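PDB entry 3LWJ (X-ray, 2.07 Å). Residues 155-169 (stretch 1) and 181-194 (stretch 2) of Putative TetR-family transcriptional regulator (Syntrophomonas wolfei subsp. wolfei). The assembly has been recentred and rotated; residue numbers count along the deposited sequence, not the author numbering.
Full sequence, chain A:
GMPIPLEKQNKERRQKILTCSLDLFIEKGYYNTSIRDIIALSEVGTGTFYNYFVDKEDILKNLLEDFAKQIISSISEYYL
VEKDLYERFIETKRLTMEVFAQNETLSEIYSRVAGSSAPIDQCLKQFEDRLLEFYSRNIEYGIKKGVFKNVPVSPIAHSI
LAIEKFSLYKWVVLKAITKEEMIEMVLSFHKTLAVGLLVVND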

# COMPACT_ATOMS: atom_id res chain seq x y z
N PRO A 155 -0.40 -13.85 6.09
CA PRO A 155 -1.18 -12.62 6.39
C PRO A 155 -0.48 -11.65 7.35
O PRO A 155 -0.58 -10.41 7.20
CB PRO A 155 -2.46 -13.14 7.04
CG PRO A 155 -2.57 -14.64 6.60
CD PRO A 155 -1.13 -15.07 6.49
N ILE A 156 0.23 -12.18 8.34
CA ILE A 156 0.98 -11.30 9.23
C ILE A 156 2.14 -10.59 8.54
O ILE A 156 2.35 -9.39 8.73
CB ILE A 156 1.49 -12.00 10.51
CG1 ILE A 156 0.34 -12.75 11.24
CG2 ILE A 156 2.11 -10.98 11.44
CD1 ILE A 156 -0.93 -12.01 11.39
N ALA A 157 2.88 -11.29 7.69
CA ALA A 157 4.03 -10.72 6.98
C ALA A 157 3.53 -9.65 6.00
O ALA A 157 4.09 -8.54 5.92
CB ALA A 157 4.80 -11.83 6.27
N HIS A 158 2.43 -9.96 5.32
CA HIS A 158 1.79 -8.99 4.45
C HIS A 158 1.29 -7.77 5.22
O HIS A 158 1.46 -6.63 4.75
CB HIS A 158 0.63 -9.64 3.67
CG HIS A 158 1.06 -10.45 2.50
ND1 HIS A 158 1.38 -11.79 2.60
CD2 HIS A 158 1.21 -10.12 1.20
CE1 HIS A 158 1.68 -12.25 1.40
NE2 HIS A 158 1.60 -11.26 0.53
N SER A 159 0.75 -7.95 6.42
CA SER A 159 0.30 -6.79 7.19
C SER A 159 1.42 -5.88 7.63
O SER A 159 1.25 -4.64 7.63
CB SER A 159 -0.57 -7.20 8.39
OG SER A 159 0.16 -7.74 9.47
N ILE A 160 2.57 -6.47 7.98
CA ILE A 160 3.78 -5.70 8.34
C ILE A 160 4.26 -4.91 7.14
O ILE A 160 4.40 -3.69 7.21
CB ILE A 160 4.91 -6.60 8.85
CG1 ILE A 160 4.47 -7.36 10.12
CG2 ILE A 160 6.15 -5.76 9.12
CD1 ILE A 160 5.45 -8.53 10.52
N LEU A 161 4.42 -5.59 6.02
CA LEU A 161 4.84 -4.93 4.81
C LEU A 161 3.86 -3.84 4.41
O LEU A 161 4.28 -2.73 4.10
CB LEU A 161 5.04 -5.90 3.64
CG LEU A 161 5.68 -5.27 2.37
CD1 LEU A 161 6.90 -4.45 2.71
CD2 LEU A 161 6.03 -6.33 1.34
N ALA A 162 2.57 -4.14 4.46
CA ALA A 162 1.54 -3.18 4.02
C ALA A 162 1.56 -1.89 4.82
O ALA A 162 1.49 -0.77 4.25
CB ALA A 162 0.13 -3.83 4.03
N ILE A 163 1.60 -1.98 6.14
CA ILE A 163 1.59 -0.76 6.96
C ILE A 163 2.88 0.03 6.76
O ILE A 163 2.91 1.29 6.81
CB ILE A 163 1.28 -1.04 8.46
CG1 ILE A 163 0.91 0.24 9.23
CG2 ILE A 163 2.42 -1.72 9.17
CD1 ILE A 163 0.00 1.17 8.53
N GLU A 164 3.97 -0.69 6.59
CA GLU A 164 5.25 -0.03 6.34
C GLU A 164 5.18 0.70 5.00
O GLU A 164 5.55 1.84 4.90
CB GLU A 164 6.39 -1.04 6.36
CG GLU A 164 6.72 -1.54 7.75
CD GLU A 164 7.82 -2.56 7.79
OE1 GLU A 164 8.09 -3.19 6.75
OE2 GLU A 164 8.38 -2.77 8.88
N LYS A 165 4.65 0.05 3.96
CA LYS A 165 4.55 0.68 2.66
C LYS A 165 3.63 1.92 2.73
O LYS A 165 3.90 2.96 2.13
CB LYS A 165 3.86 -0.25 1.66
CG LYS A 165 4.62 -1.13 0.78
CD LYS A 165 3.62 -2.01 -0.05
CE LYS A 165 3.20 -1.34 -1.37
NZ LYS A 165 4.28 -1.42 -2.45
N PHE A 166 2.48 1.73 3.33
CA PHE A 166 1.45 2.80 3.37
C PHE A 166 1.90 4.01 4.19
O PHE A 166 1.72 5.13 3.78
CB PHE A 166 0.15 2.30 3.95
CG PHE A 166 -1.01 3.29 3.82
CD1 PHE A 166 -1.21 3.99 2.64
CD2 PHE A 166 -1.90 3.48 4.85
CE1 PHE A 166 -2.27 4.87 2.48
CE2 PHE A 166 -2.97 4.37 4.71
CZ PHE A 166 -3.15 5.07 3.51
N SER A 167 2.51 3.76 5.35
CA SER A 167 2.99 4.88 6.18
C SER A 167 4.21 5.57 5.53
O SER A 167 4.37 6.79 5.64
CB SER A 167 3.30 4.35 7.59
OG SER A 167 4.53 3.64 7.54
N LEU A 168 5.10 4.82 4.84
CA LEU A 168 6.20 5.42 4.07
C LEU A 168 5.63 6.37 3.01
O LEU A 168 6.05 7.50 2.85
CB LEU A 168 7.03 4.33 3.35
CG LEU A 168 8.28 4.76 2.56
CD1 LEU A 168 9.22 5.66 3.44
CD2 LEU A 168 9.01 3.48 1.98
N TYR A 169 4.64 5.89 2.27
CA TYR A 169 4.02 6.68 1.21
C TYR A 169 3.43 7.99 1.76
O TYR A 169 3.62 9.05 1.18
CB TYR A 169 2.98 5.84 0.47
CG TYR A 169 1.85 6.59 -0.22
CD1 TYR A 169 1.97 7.03 -1.53
CD2 TYR A 169 0.64 6.80 0.42
CE1 TYR A 169 0.91 7.69 -2.17
CE2 TYR A 169 -0.44 7.43 -0.22
CZ TYR A 169 -0.29 7.88 -1.51
OH TYR A 169 -1.37 8.50 -2.14
N GLU A 181 5.91 10.77 13.27
CA GLU A 181 4.55 10.26 13.24
C GLU A 181 4.47 8.93 12.53
O GLU A 181 3.71 8.07 12.93
CB GLU A 181 3.62 11.28 12.58
CG GLU A 181 3.35 12.47 13.47
CD GLU A 181 2.68 13.62 12.74
OE1 GLU A 181 2.71 13.71 11.48
OE2 GLU A 181 2.09 14.44 13.44
N MSE A 182 5.28 8.74 11.48
CA MSE A 182 5.28 7.49 10.73
C MSE A 182 5.86 6.38 11.57
O MSE A 182 5.32 5.29 11.64
CB MSE A 182 6.11 7.64 9.47
CG MSE A 182 6.49 6.34 8.77
SE MSE A 182 7.82 6.61 7.33
CE MSE A 182 9.39 7.01 8.39
N ILE A 183 6.97 6.69 12.23
CA ILE A 183 7.63 5.70 13.07
C ILE A 183 6.66 5.33 14.21
O ILE A 183 6.39 4.12 14.42
CB ILE A 183 8.99 6.21 13.58
CG1 ILE A 183 9.97 6.34 12.40
CG2 ILE A 183 9.55 5.28 14.66
CD1 ILE A 183 11.29 7.12 12.75
N GLU A 184 6.07 6.34 14.87
CA GLU A 184 5.13 6.09 16.00
C GLU A 184 3.94 5.23 15.58
O GLU A 184 3.58 4.30 16.28
CB GLU A 184 4.63 7.40 16.64
CG GLU A 184 3.51 7.23 17.67
N MSE A 185 3.35 5.55 14.43
CA MSE A 185 2.20 4.79 13.94
C MSE A 185 2.56 3.33 13.79
O MSE A 185 1.80 2.44 14.21
CB MSE A 185 1.77 5.33 12.57
CG MSE A 185 0.64 4.54 11.88
SE MSE A 185 0.31 5.28 10.14
CE MSE A 185 -0.42 6.94 10.76
N VAL A 186 3.68 3.08 13.12
CA VAL A 186 4.08 1.75 12.82
C VAL A 186 4.34 0.98 14.11
O VAL A 186 3.90 -0.15 14.26
CB VAL A 186 5.26 1.74 11.86
CG1 VAL A 186 5.85 0.39 11.79
CG2 VAL A 186 4.86 2.23 10.41
N LEU A 187 5.03 1.58 15.07
CA LEU A 187 5.32 0.89 16.34
C LEU A 187 4.07 0.66 17.16
O LEU A 187 3.91 -0.37 17.78
CB LEU A 187 6.32 1.70 17.19
CG LEU A 187 7.65 2.01 16.54
CD1 LEU A 187 8.51 2.92 17.50
CD2 LEU A 187 8.35 0.76 16.11
N SER A 188 3.18 1.63 17.14
CA SER A 188 1.93 1.48 17.88
C SER A 188 1.13 0.34 17.33
O SER A 188 0.64 -0.47 18.09
CB SER A 188 1.08 2.75 17.82
OG SER A 188 -0.10 2.58 18.59
N PHE A 189 0.99 0.27 15.99
CA PHE A 189 0.25 -0.85 15.42
C PHE A 189 0.84 -2.24 15.80
O PHE A 189 0.09 -3.21 16.12
CB PHE A 189 0.21 -0.75 13.88
CG PHE A 189 -0.04 -2.07 13.22
CD1 PHE A 189 -1.30 -2.63 13.26
CD2 PHE A 189 0.99 -2.79 12.63
CE1 PHE A 189 -1.54 -3.87 12.70
CE2 PHE A 189 0.74 -4.02 12.02
CZ PHE A 189 -0.50 -4.56 12.07
N HIS A 190 2.17 -2.37 15.72
CA HIS A 190 2.80 -3.67 16.05
C HIS A 190 2.64 -4.05 17.52
O HIS A 190 2.45 -5.23 17.85
CB HIS A 190 4.27 -3.71 15.62
CG HIS A 190 4.43 -3.77 14.14
ND1 HIS A 190 4.54 -2.64 13.36
CD2 HIS A 190 4.48 -4.82 13.29
CE1 HIS A 190 4.66 -3.00 12.09
NE2 HIS A 190 4.62 -4.31 12.03
N LYS A 191 2.62 -3.03 18.39
CA LYS A 191 2.32 -3.25 19.81
C LYS A 191 0.92 -3.82 19.99
O LYS A 191 0.74 -4.84 20.66
CB LYS A 191 2.49 -1.97 20.63
CG LYS A 191 1.98 -2.11 22.12
CD LYS A 191 1.53 -0.75 22.75
CE LYS A 191 0.31 -0.08 22.04
NZ LYS A 191 -0.97 -0.85 22.08
N THR A 192 -0.05 -3.16 19.40
CA THR A 192 -1.43 -3.65 19.47
C THR A 192 -1.60 -5.03 18.84
O THR A 192 -2.35 -5.87 19.36
CB THR A 192 -2.39 -2.69 18.80
OG1 THR A 192 -2.32 -1.42 19.45
CG2 THR A 192 -3.81 -3.19 18.90
N LEU A 193 -0.94 -5.26 17.71
CA LEU A 193 -0.99 -6.58 17.06
C LEU A 193 -0.48 -7.69 17.98
O LEU A 193 -1.06 -8.81 18.04
CB LEU A 193 -0.18 -6.57 15.73
CG LEU A 193 0.14 -7.87 15.00
CD1 LEU A 193 -1.16 -8.57 14.70
CD2 LEU A 193 1.03 -7.65 13.69
N ALA A 194 0.60 -7.38 18.68
CA ALA A 194 1.23 -8.26 19.66
C ALA A 194 0.32 -8.59 20.85
O ALA A 194 0.12 -9.76 21.19
CB ALA A 194 2.52 -7.60 20.16

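Both stretches are helical throughout, each held by i to i+4 backbone hydrogen bonds such as S167 N to I163 O (2.9 Å) and L193 N to F189 O (2.8 Å). Their N-to-C directions differ by 160°, so they run nearly antiparallel, with the axes 9.6 Å apart at closest approach. CA–CA distances narrow from 9.4 Å for I156–L193 to 8.0 Å for I160–H190 and 5.7 Å for S167–M182, so the backbones lie closest at the small serine.

No hydrogen bond crosses the 534 Å² contact; packing carries it. I163, whose CA-to-CB bond points toward the partner, is central: its CG2 lies 3.9 Å from F189 CD2 and also 3.9 Å from H190 CE1, while its CD1 is 4.4 Å from SE of selenomethionine M185. At one end I156 CG2 meets L193 CD2 at 4.2 Å; at the other, L168 CD1 approaches SE of selenomethionine M182 at 4.2 Å.

The serines satisfy themselves locally: S167 OG donates to I163 O (2.9 Å) and S159 OG to I156 O (2.8 Å). S167 OG can therefore sit 3.2 Å from V186 CG2 within an apolar setting. H190 ND1 likewise donates to V186 O (2.7 Å, 160°), but its NE2, 3.6 Å from I160 CG2 at the ring edge, is buried without a polar partner.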